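PDB 3IT5: protease LasA from Pseudomonas aeruginosa, which cleaves Gly-Gly bonds in the pentaglycine cross-links of staphylococcal peptidoglycan and degrades elastin, working as a secreted zinc metallopeptidase of family M23. Local coordinates for residues A[36-39]-A[40-43]. Numbering follows the deposited sequence.
Sequences DASY and DWPR. With ZN (zinc ion), chain E.
Trp41 folds back over the end of strand 34-38, and its indole meets Ser38 and Asp36 in different ways. CB of Ser38 lies over one ring face, 3.5 Å from the centroid of the five-membered ring and 3° off its normal, which meets the geometry of a CH-pi contact. Asp36 approaches at the rim: its CB sits near the ring plane, 3.5 Å from CH2 of Trp41. The turn is tied by a hydrogen bond from N of Trp41 to OG of Ser38, 3.2 Å long and bent to 143° at the hydrogen. Chi1 of Ser38 (-177°) sets OG opposite its own N and directs it to the returning backbone, while the strand itself places CB over the indole. At the bend, CG of Asp40 rests 3.3 Å from CD2 of Tyr39, the carboxylate slanting across the ring.

Further out, NE1 of Trp41 donates to Gln18 O on the adjacent strand 16-19, and the indole also meets the rings of Phe172 and His120, the latter an inferred proton donor or acceptor. Asp36 binds the zinc ion through OD1 at 2.1 Å; His23, His122 and a water at 2.1 Å from the metal complete the site. The indole therefore packs against the methylene of a zinc ligand while the carboxylate faces the metal, consistent with a second-shell role in positioning Asp36.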
loop_
_atom_site.group_PDB
_atom_site.type_symbol
_atom_site.label_atom_id
_atom_site.label_comp_id
_atom_site.label_asym_id
_atom_site.label_seq_id
_atom_site.Cartn_x
_atom_site.Cartn_y
_atom_site.Cartn_z
ATOM N N ASP A 36 -0.037 6.129 -0.072
ATOM C CA ASP A 36 1.289 5.991 0.504
ATOM C C ASP A 36 1.176 5.749 1.998
ATOM O O ASP A 36 0.164 6.085 2.610
ATOM C CB ASP A 36 2.142 7.230 0.226
ATOM C CG ASP A 36 2.225 7.566 -1.249
ATOM O OD1 ASP A 36 2.285 6.634 -2.083
ATOM O OD2 ASP A 36 2.237 8.768 -1.583
ATOM N N ALA A 37 2.214 5.146 2.568
ATOM C CA ALA A 37 2.265 4.879 3.994
ATOM C C ALA A 37 3.707 4.833 4.466
ATOM O O ALA A 37 4.585 4.299 3.785
ATOM C CB ALA A 37 1.544 3.579 4.334
ATOM N N SER A 38 3.939 5.419 5.633
ATOM C CA SER A 38 5.248 5.415 6.256
ATOM C C SER A 38 5.038 5.437 7.760
ATOM O O SER A 38 4.118 6.105 8.251
ATOM C CB SER A 38 6.046 6.641 5.815
ATOM O OG SER A 38 7.349 6.632 6.362
ATOM N N TYR A 39 5.878 4.707 8.489
ATOM C CA TYR A 39 5.801 4.713 9.949
ATOM C C TYR A 39 5.814 6.140 10.494
ATOM O O TYR A 39 4.912 6.520 11.242
ATOM C CB TYR A 39 6.926 3.878 10.590
ATOM C CG TYR A 39 7.144 4.212 12.057
ATOM C CD1 TYR A 39 6.193 3.873 13.015
ATOM C CD2 TYR A 39 8.289 4.887 12.477
ATOM C CE1 TYR A 39 6.375 4.194 14.360
ATOM C CE2 TYR A 39 8.485 5.216 13.821
ATOM C CZ TYR A 39 7.524 4.860 14.756
ATOM O OH TYR A 39 7.703 5.177 16.086
ATOM N N ASP A 40 6.821 6.924 10.099
ATOM C CA ASP A 40 7.033 8.266 10.660
ATOM C C ASP A 40 7.151 9.420 9.650
ATOM O O ASP A 40 7.222 10.577 10.062
ATOM C CB ASP A 40 8.249 8.270 11.607
ATOM C CG ASP A 40 9.479 7.595 11.003
ATOM O OD1 ASP A 40 9.428 7.162 9.830
ATOM O OD2 ASP A 40 10.501 7.484 11.716
ATOM N N TRP A 41 7.160 9.105 8.350
ATOM C CA TRP A 41 7.346 10.095 7.262
ATOM C C TRP A 41 8.578 11.006 7.444
ATOM O O TRP A 41 8.447 12.235 7.519
ATOM C CB TRP A 41 6.069 10.926 7.037
ATOM C CG TRP A 41 4.979 10.173 6.325
ATOM C CD1 TRP A 41 3.976 9.445 6.897
ATOM C CD2 TRP A 41 4.784 10.078 4.905
ATOM N NE1 TRP A 41 3.172 8.897 5.925
ATOM C CE2 TRP A 41 3.644 9.272 4.694
ATOM C CE3 TRP A 41 5.461 10.598 3.792
ATOM C CZ2 TRP A 41 3.165 8.969 3.416
ATOM C CZ3 TRP A 41 4.982 10.296 2.516
ATOM C CH2 TRP A 41 3.848 9.486 2.341
ATOM N N PRO A 42 9.784 10.407 7.489
ATOM C CA PRO A 42 10.969 11.141 7.906
ATOM C C PRO A 42 11.763 11.719 6.728
ATOM O O PRO A 42 11.292 11.695 5.587
ATOM C CB PRO A 42 11.787 10.055 8.593
ATOM C CG PRO A 42 11.487 8.815 7.769
ATOM C CD PRO A 42 10.128 9.019 7.122
ATOM N N ARG A 43 12.958 12.228 7.020
ATOM C CA ARG A 43 13.892 12.678 5.993
ATOM C C ARG A 43 14.601 11.471 5.380
ATOM O O ARG A 43 14.595 10.383 5.964
ATOM C CB ARG A 43 14.930 13.624 6.603
ATOM C CG ARG A 43 15.359 14.735 5.677
ATOM C CD ARG A 43 16.850 15.007 5.742
ATOM N NE ARG A 43 17.339 15.515 4.461
ATOM C CZ ARG A 43 17.929 16.695 4.272
ATOM N NH1 ARG A 43 18.143 17.530 5.285
ATOM N NH2 ARG A 43 18.319 17.035 3.053
HETATM ZN ZN ZN E . 2.283 7.366 -4.001
HETATM O O HOH W 1 4.280 8.004 -4.052
#